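Local coordinates for protein ATP grasp ligase (Microcystis aeruginosa MRC, PDB 5IG9) that probably works as an ATP-grasp ligase, using ATP to activate a carboxylate group and couple it to an acceptor, at residues A[70-73]-A[74-77]; A[88-91]-A[92-96]; A[96-99]-A[100-104]; A[113-116]-A[117-120]. All coordinates share one frame; numbering follows the deposited sequence.

Interaction 1: residues A[70-73]-A[74-77]; sequences VWYR and RMRY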
# COMPACT_ATOMS: atom_id res chain seq x y z
N VAL A 70 -0.07 -2.29 -19.27
CA VAL A 70 -0.60 -2.99 -18.10
C VAL A 70 -1.86 -2.27 -17.64
O VAL A 70 -1.84 -1.06 -17.40
CB VAL A 70 0.42 -3.05 -16.95
CG1 VAL A 70 -0.19 -3.75 -15.75
CG2 VAL A 70 1.69 -3.75 -17.39
N TRP A 71 -2.95 -3.03 -17.50
CA TRP A 71 -4.18 -2.52 -16.91
C TRP A 71 -4.23 -2.99 -15.46
O TRP A 71 -4.54 -4.16 -15.18
CB TRP A 71 -5.41 -2.99 -17.68
CG TRP A 71 -6.66 -2.29 -17.26
CD1 TRP A 71 -6.75 -1.10 -16.60
CD2 TRP A 71 -8.01 -2.73 -17.48
NE1 TRP A 71 -8.07 -0.77 -16.39
CE2 TRP A 71 -8.86 -1.76 -16.91
CE3 TRP A 71 -8.58 -3.86 -18.09
CZ2 TRP A 71 -10.25 -1.88 -16.95
CZ3 TRP A 71 -9.95 -3.97 -18.12
CH2 TRP A 71 -10.77 -2.99 -17.55
N TYR A 72 -3.93 -2.09 -14.53
CA TYR A 72 -3.92 -2.39 -13.10
C TYR A 72 -5.36 -2.34 -12.61
O TYR A 72 -5.82 -1.38 -11.98
CB TYR A 72 -3.02 -1.40 -12.37
CG TYR A 72 -2.68 -1.76 -10.94
CD1 TYR A 72 -2.16 -3.01 -10.63
CD2 TYR A 72 -2.86 -0.85 -9.91
CE1 TYR A 72 -1.84 -3.34 -9.33
CE2 TYR A 72 -2.54 -1.17 -8.61
CZ TYR A 72 -2.03 -2.42 -8.32
OH TYR A 72 -1.71 -2.74 -7.02
N ARG A 73 -6.09 -3.41 -12.90
CA ARG A 73 -7.55 -3.45 -12.73
C ARG A 73 -7.94 -3.98 -11.35
O ARG A 73 -8.30 -3.20 -10.46
CB ARG A 73 -8.18 -4.26 -13.86
CG ARG A 73 -9.60 -4.75 -13.63
CD ARG A 73 -10.61 -3.63 -13.53
NE ARG A 73 -11.94 -4.16 -13.29
CZ ARG A 73 -13.02 -3.42 -13.06
NH1 ARG A 73 -12.92 -2.09 -13.05
NH2 ARG A 73 -14.19 -4.00 -12.85
N ARG A 74 -7.86 -5.30 -11.15
CA ARG A 74 -8.31 -5.93 -9.92
C ARG A 74 -7.18 -6.76 -9.33
O ARG A 74 -6.50 -7.50 -10.04
CB ARG A 74 -9.55 -6.80 -10.15
CG ARG A 74 -10.80 -6.29 -9.45
CD ARG A 74 -10.78 -4.77 -9.35
NE ARG A 74 -12.12 -4.20 -9.38
CZ ARG A 74 -12.37 -2.90 -9.37
NH1 ARG A 74 -11.36 -2.03 -9.33
NH2 ARG A 74 -13.62 -2.46 -9.40
N MET A 75 -6.99 -6.65 -8.02
CA MET A 75 -5.89 -7.30 -7.32
C MET A 75 -6.46 -8.18 -6.21
O MET A 75 -6.73 -7.70 -5.11
CB MET A 75 -4.92 -6.26 -6.76
CG MET A 75 -4.29 -5.37 -7.82
SD MET A 75 -5.40 -4.12 -8.50
CE MET A 75 -5.91 -3.26 -7.02
N ARG A 76 -6.63 -9.47 -6.51
CA ARG A 76 -7.12 -10.42 -5.52
C ARG A 76 -6.12 -11.56 -5.33
O ARG A 76 -6.45 -12.72 -5.60
CB ARG A 76 -8.49 -10.96 -5.93
CG ARG A 76 -9.54 -9.88 -6.15
CD ARG A 76 -9.74 -9.06 -4.89
NE ARG A 76 -10.47 -7.83 -5.17
CZ ARG A 76 -11.79 -7.72 -5.11
NH1 ARG A 76 -12.54 -8.77 -4.78
NH2 ARG A 76 -12.37 -6.56 -5.39
N TYR A 77 -4.92 -11.24 -4.86
CA TYR A 77 -3.82 -12.20 -4.88
C TYR A 77 -4.11 -13.40 -3.98
O TYR A 77 -4.28 -13.26 -2.77
CB TYR A 77 -2.53 -11.52 -4.43
CG TYR A 77 -2.26 -10.20 -5.11
CD1 TYR A 77 -1.84 -10.14 -6.43
CD2 TYR A 77 -2.43 -9.00 -4.42
CE1 TYR A 77 -1.59 -8.92 -7.05
CE2 TYR A 77 -2.18 -7.79 -5.03
CZ TYR A 77 -1.77 -7.76 -6.34
OH TYR A 77 -1.52 -6.54 -6.94
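Arg73 and Arg74, neighbours in the loop that follows strand 69-72, stack their guanidinium groups face to face. The two flat groups have centres 3.8 Å apart and planes within 12° of parallel, with Arg74 CZ sitting over the middle of the Arg73 group. The Arg73 chain bends once, at chi2, whereas that of Arg74 bends at chi2 and chi3, and both heads end up on the same side of the chain.

Hydrogen bonding between the two is slight: Arg74 NH1 makes a weak bond of 3.5 Å to Arg73 O. The stronger partner of Arg74 NH1 is Val298 O. In the backbone here, Arg73 N bonds weakly to Trp71 O over 2.9 Å, closing an inverse gamma turn centred on Tyr72.

The apolar half of the contact is a Met-aromatic pair. Met75 SD lies over one face of the Tyr72 ring, 3.8 Å from its centroid and 16° off the normal, while Met75 CG approaches Tyr72 CE1 at 3.5 Å. The two side chains cross at about a right angle, and the bend of Met75 at chi2 (74°) brings its sulfur back over the ring. At the edge of that ring, near its plane, Tyr77 OH comes to 3.8 Å from Tyr72 OH.

Arg73 NH2 and Arg74 NH2 both form salt bridges with Glu300 OE2, and Arg73 NE forms another with Asp11. The stacked cations are therefore gathered round carboxylates, whose negative charge probably offsets their mutual proximity and holds both heads in place.

Interaction 2: residues A[88-91]-A[92-96]; sequences QFRE and ASLKE
At the edge of the Arg90 guanidinium, in its plane, sits Leu94 CD1, 3.5 Å from Arg90 NH1. The Glu91 carboxylate meets the same methyl, with OE1 3.7 Å from Leu94 CD1, so one branch of the leucine lies beside two flat, polar groups. The Phe89 ring lies on a different side of the helix, in an edge-to-face contact with an aromatic side chain on the chain of another protein.

Arg90 reaches its place with CG trans to the amide nitrogen (chi1 -159°) and a chain extended from CG to NE, crossing Leu94 at a slant. Its NH2 continues to Leu79 O in the preceding loop. Glu91, bent at chi2, instead runs alongside Leu94 and points the same way. An alanine in place of Leu94 is likely to open a gap beside Arg90 and Glu91, leaving the guanidinium edge and the carboxylate without their apolar neighbour.

These residues belong to the first turns of helix 87-107, which links strands 69-72 and 111-113 in a beta-alpha-beta unit of the Rossmann-like domain. Regular i to i+4 bonds carry the backbone: Ser93 N reaches Phe89 O at 2.8 Å, Leu94 N reaches Arg90 O at 3.0 Å, and Lys95 N reaches Glu91 O at 3.2 Å. Ala92 tucks its CB against Gln88 O, 3.5 Å away, and Ser93 sends its hydroxyl outward to Phe201 O of the second subunit.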
# COMPACT_ATOMS: atom_id res chain seq x y z
N GLN A 88 -2.34 -19.83 9.74
CA GLN A 88 -1.08 -19.12 9.83
C GLN A 88 -0.32 -19.18 8.51
O GLN A 88 0.24 -18.18 8.05
CB GLN A 88 -0.22 -19.67 10.97
CG GLN A 88 -0.71 -19.27 12.35
CD GLN A 88 0.43 -18.90 13.28
OE1 GLN A 88 0.99 -17.81 13.19
NE2 GLN A 88 0.79 -19.81 14.17
N PHE A 89 -0.29 -20.36 7.88
CA PHE A 89 0.38 -20.48 6.59
C PHE A 89 -0.40 -19.77 5.49
O PHE A 89 0.21 -19.24 4.54
CB PHE A 89 0.57 -21.95 6.22
CG PHE A 89 1.58 -22.67 7.06
CD1 PHE A 89 2.44 -21.98 7.90
CD2 PHE A 89 1.69 -24.05 7.01
CE1 PHE A 89 3.38 -22.65 8.67
CE2 PHE A 89 2.62 -24.73 7.77
CZ PHE A 89 3.47 -24.03 8.60
N ARG A 90 -1.73 -19.73 5.59
CA ARG A 90 -2.54 -19.10 4.55
C ARG A 90 -2.34 -17.59 4.54
O ARG A 90 -2.21 -16.99 3.47
CB ARG A 90 -4.01 -19.44 4.76
CG ARG A 90 -4.86 -19.28 3.51
CD ARG A 90 -6.33 -19.11 3.85
NE ARG A 90 -7.19 -19.35 2.69
CZ ARG A 90 -7.40 -18.48 1.71
NH1 ARG A 90 -6.81 -17.29 1.74
NH2 ARG A 90 -8.20 -18.79 0.70
N GLU A 91 -2.33 -16.96 5.71
CA GLU A 91 -2.13 -15.52 5.76
C GLU A 91 -0.73 -15.14 5.29
O GLU A 91 -0.54 -14.13 4.61
CB GLU A 91 -2.38 -15.00 7.18
CG GLU A 91 -3.82 -15.15 7.66
CD GLU A 91 -4.83 -14.57 6.69
OE1 GLU A 91 -5.37 -15.33 5.86
OE2 GLU A 91 -5.08 -13.35 6.75
N ALA A 92 0.27 -15.96 5.64
CA ALA A 92 1.64 -15.70 5.21
C ALA A 92 1.80 -15.92 3.71
O ALA A 92 2.55 -15.20 3.05
CB ALA A 92 2.61 -16.58 5.99
N SER A 93 1.11 -16.92 3.16
CA SER A 93 1.16 -17.17 1.73
C SER A 93 0.53 -16.02 0.95
O SER A 93 1.03 -15.63 -0.11
CB SER A 93 0.47 -18.49 1.39
OG SER A 93 0.46 -18.72 -0.00
N LEU A 94 -0.58 -15.47 1.46
CA LEU A 94 -1.22 -14.34 0.79
C LEU A 94 -0.27 -13.15 0.71
O LEU A 94 -0.16 -12.50 -0.34
CB LEU A 94 -2.50 -13.95 1.52
CG LEU A 94 -3.70 -14.90 1.43
CD1 LEU A 94 -4.85 -14.40 2.28
CD2 LEU A 94 -4.13 -15.06 -0.01
N LYS A 95 0.42 -12.85 1.81
CA LYS A 95 1.33 -11.71 1.82
C LYS A 95 2.52 -11.93 0.90
O LYS A 95 3.03 -10.98 0.31
CB LYS A 95 1.79 -11.44 3.25
CG LYS A 95 2.61 -10.18 3.43
CD LYS A 95 2.77 -9.85 4.90
CE LYS A 95 3.75 -8.70 5.11
NZ LYS A 95 3.36 -7.48 4.35
N GLU A 96 2.98 -13.18 0.76
CA GLU A 96 4.07 -13.47 -0.16
C GLU A 96 3.62 -13.35 -1.61
O GLU A 96 4.36 -12.82 -2.45
CB GLU A 96 4.64 -14.86 0.11
CG GLU A 96 5.85 -15.22 -0.73
CD GLU A 96 7.11 -14.51 -0.29
OE1 GLU A 96 7.16 -14.04 0.87
OE2 GLU A 96 8.06 -14.43 -1.10

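Interaction 3: residues A[96-99]-A[100-104]; sequences ECRL and SIRGM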
# COMPACT_ATOMS: atom_id res chain seq x y z
N GLU A 96 2.98 -13.18 0.76
CA GLU A 96 4.07 -13.47 -0.16
C GLU A 96 3.62 -13.35 -1.61
O GLU A 96 4.36 -12.82 -2.45
CB GLU A 96 4.64 -14.86 0.11
CG GLU A 96 5.85 -15.22 -0.73
CD GLU A 96 7.11 -14.51 -0.29
OE1 GLU A 96 7.16 -14.04 0.87
OE2 GLU A 96 8.06 -14.43 -1.10
N CYS A 97 2.42 -13.84 -1.92
CA CYS A 97 1.89 -13.71 -3.27
C CYS A 97 1.70 -12.25 -3.65
O CYS A 97 2.04 -11.83 -4.76
CB CYS A 97 0.56 -14.46 -3.39
SG CYS A 97 0.69 -16.24 -3.17
N ARG A 98 1.15 -11.45 -2.73
CA ARG A 98 0.89 -10.05 -3.02
C ARG A 98 2.19 -9.30 -3.30
O ARG A 98 2.30 -8.56 -4.28
CB ARG A 98 0.14 -9.41 -1.85
CG ARG A 98 -0.09 -7.91 -2.00
CD ARG A 98 -0.83 -7.35 -0.79
NE ARG A 98 -0.25 -6.09 -0.35
CZ ARG A 98 -0.67 -4.90 -0.75
NH1 ARG A 98 -1.68 -4.79 -1.60
NH2 ARG A 98 -0.07 -3.80 -0.29
N LEU A 99 3.21 -9.50 -2.45
CA LEU A 99 4.50 -8.85 -2.68
C LEU A 99 5.14 -9.32 -3.98
O LEU A 99 5.83 -8.53 -4.65
CB LEU A 99 5.44 -9.12 -1.51
CG LEU A 99 5.11 -8.40 -0.21
CD1 LEU A 99 6.16 -8.76 0.81
CD2 LEU A 99 5.06 -6.90 -0.43
N SER A 100 4.94 -10.58 -4.36
CA SER A 100 5.54 -11.11 -5.58
C SER A 100 4.93 -10.46 -6.82
O SER A 100 5.65 -9.98 -7.70
CB SER A 100 5.37 -12.63 -5.65
OG SER A 100 5.87 -13.27 -4.49
N ILE A 101 3.60 -10.47 -6.91
CA ILE A 101 2.94 -9.95 -8.10
C ILE A 101 3.05 -8.43 -8.16
O ILE A 101 3.14 -7.85 -9.25
CB ILE A 101 1.48 -10.41 -8.16
CG1 ILE A 101 1.40 -11.93 -8.00
CG2 ILE A 101 0.85 -10.00 -9.48
CD1 ILE A 101 2.19 -12.69 -9.05
N ARG A 102 3.05 -7.76 -7.01
CA ARG A 102 3.28 -6.32 -6.99
C ARG A 102 4.67 -5.99 -7.52
O ARG A 102 4.84 -5.01 -8.25
CB ARG A 102 3.11 -5.77 -5.58
CG ARG A 102 1.67 -5.60 -5.15
CD ARG A 102 1.59 -5.16 -3.70
NE ARG A 102 2.22 -3.86 -3.47
CZ ARG A 102 1.58 -2.70 -3.51
NH1 ARG A 102 0.29 -2.66 -3.78
NH2 ARG A 102 2.24 -1.57 -3.29
N GLY A 103 5.67 -6.78 -7.15
CA GLY A 103 7.01 -6.54 -7.65
C GLY A 103 7.12 -6.77 -9.15
O GLY A 103 7.84 -6.06 -9.85
N MET A 104 6.41 -7.78 -9.65
CA MET A 104 6.36 -8.02 -11.09
C MET A 104 5.79 -6.81 -11.82
O MET A 104 6.37 -6.32 -12.79
CB MET A 104 5.54 -9.26 -11.39
CG MET A 104 5.33 -9.49 -12.88
SD MET A 104 4.18 -10.82 -13.24
CE MET A 104 2.61 -9.96 -13.13
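Ser100 and Arg102 meet Glu96 and Arg98 one turn back in a local contact in the middle of helix 87-107, largely buried between the body of the domain and the second subunit. The serine grips the helix backbone twice at one point. Ser100 N reaches Glu96 O at 3.0 Å and Ser100 OG donates to that same oxygen at 2.6 Å, the two arriving from opposite faces of the carbonyl plane. With OG swung away from the serine's own carbonyl carbon (chi1 -54°), the hydroxyl turns back along the helix and satisfies itself there.

On another side of the helix Arg98 and Arg102 run side by side, pointing the same way. Arg102 CD lies over the centre of the Arg98 guanidinium, and Arg98 CG is 3.6 Å from Arg102 CD. The guanidinium centres are 4.2 Å apart, with planes inclined by 29°, so the stack is tilted rather than parallel. The NH2 of Arg102 is drawn off to a salt bridge with Asp120, which probably eases the closeness of two like charges.

The Glu96 chain bends at chi2, and its carboxylate takes hydrogen bonds from Ser169 OG and Leu168 N of the second subunit. Further i to i+4 bonds, such as Ile101 N to Cys97 O at 3.0 Å, complete the regular frame of a connecting helix in the beta-alpha-beta crossover of a parallel-sheet, Rossmann-like domain.

Interaction 4: residues A[113-116]-A[117-120]; sequences LDPI and AKVD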
# COMPACT_ATOMS: atom_id res chain seq x y z
N LEU A 113 -1.79 1.63 -16.43
CA LEU A 113 -3.06 2.29 -16.16
C LEU A 113 -3.75 1.66 -14.94
O LEU A 113 -4.59 0.77 -15.10
CB LEU A 113 -3.99 2.22 -17.37
CG LEU A 113 -5.31 2.98 -17.31
CD1 LEU A 113 -5.11 4.45 -17.64
CD2 LEU A 113 -6.35 2.35 -18.22
N ASP A 114 -3.39 2.11 -13.74
CA ASP A 114 -2.35 3.11 -13.53
C ASP A 114 -1.17 2.49 -12.79
O ASP A 114 -1.28 1.37 -12.28
CB ASP A 114 -2.91 4.30 -12.75
CG ASP A 114 -3.78 5.20 -13.60
OD1 ASP A 114 -3.23 5.87 -14.49
OD2 ASP A 114 -5.01 5.23 -13.36
N PRO A 115 -0.03 3.18 -12.74
CA PRO A 115 1.10 2.67 -11.96
C PRO A 115 0.74 2.45 -10.51
O PRO A 115 -0.08 3.16 -9.93
CB PRO A 115 2.16 3.76 -12.11
CG PRO A 115 1.85 4.39 -13.42
CD PRO A 115 0.36 4.36 -13.55
N ILE A 116 1.37 1.43 -9.91
CA ILE A 116 1.07 1.08 -8.53
C ILE A 116 1.40 2.24 -7.59
O ILE A 116 0.64 2.54 -6.67
CB ILE A 116 1.81 -0.20 -8.13
CG1 ILE A 116 1.25 -1.40 -8.89
CG2 ILE A 116 1.71 -0.44 -6.63
CD1 ILE A 116 1.82 -2.72 -8.45
N ALA A 117 2.53 2.91 -7.82
CA ALA A 117 2.93 3.99 -6.92
C ALA A 117 1.93 5.14 -6.95
O ALA A 117 1.75 5.83 -5.95
CB ALA A 117 4.33 4.48 -7.28
N LYS A 118 1.26 5.34 -8.09
CA LYS A 118 0.25 6.38 -8.18
C LYS A 118 -1.06 5.95 -7.51
O LYS A 118 -1.69 6.76 -6.81
CB LYS A 118 0.00 6.74 -9.65
CG LYS A 118 1.28 7.05 -10.41
CD LYS A 118 2.09 8.13 -9.70
CE LYS A 118 3.34 8.48 -10.50
NZ LYS A 118 4.13 9.58 -9.87
N VAL A 119 -1.48 4.70 -7.73
CA VAL A 119 -2.70 4.22 -7.08
C VAL A 119 -2.52 4.18 -5.57
O VAL A 119 -3.42 4.57 -4.82
CB VAL A 119 -3.09 2.84 -7.65
CG1 VAL A 119 -4.30 2.28 -6.92
CG2 VAL A 119 -3.36 2.94 -9.14
N ASP A 120 -1.35 3.73 -5.11
CA ASP A 120 -1.08 3.68 -3.67
C ASP A 120 -1.13 5.07 -3.05
O ASP A 120 -1.66 5.25 -1.94
CB ASP A 120 0.27 3.03 -3.41
CG ASP A 120 0.22 1.52 -3.50
OD1 ASP A 120 -0.90 0.98 -3.41
OD2 ASP A 120 1.28 0.88 -3.65
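Pro115 O accepts Val119 N at 3.0 Å (N-H...O 165°) and, weakly, Lys118 N at 3.2 Å, while Ile116 O takes Asp120 N at 2.8 Å; these bonds make the first turn of the helix. The ring of Pro115 lies against the lysine stem, its CB 3.8 Å from Lys118 CG. On another side of the turn Asp114 CB meets Val119 CG2 at 3.9 Å, and the Asp114 carboxylate goes on to Asn276 N.

Pro115 holds the N-cap position of helix 116-122, separated by Asp114 from strand 111-113, an outer strand of the parallel sheet within this chain. The peptide between Leu113 and Asp114, where the strand gives way to the loop, is modelled cis.

Ile116 and Asp120 run alongside each other in the same direction. The CG2 branch of the isoleucine faces Asp120 OD2, and that oxygen is also the salt-bridge partner of Arg102 NH2 on helix 87-107. An alanine at Asp120 would probably leave the arginine without its carboxylate mate and free its head to turn. Ile116 and Val119 both pack on Tyr72 of strand 69-72, and Ala117 touches His121 of the second subunit.

Interactions 2 and 3 are successive stretches of one helix, sharing Glu96, with centres 12 Å apart; both also face the second subunit. Interaction 1 packs against interaction 3, centres 12 Å apart, where Tyr77 CD2 is 3.5 Å from Arg98 CG, and it just reaches interaction 2 through Tyr77 O, 3.3 Å from Leu94 CD2. Neighbouring parallel strands tie interaction 1 to interaction 4: Val70 O is 2.9 Å from Leu113 N, a probable hydrogen bond. The salt bridge between Arg102 NH2 and Asp120 OD2, 2.7 Å long, joins interactions 3 and 4. Interaction 2 stands apart from interaction 4, with nearest atoms about 12 Å distant.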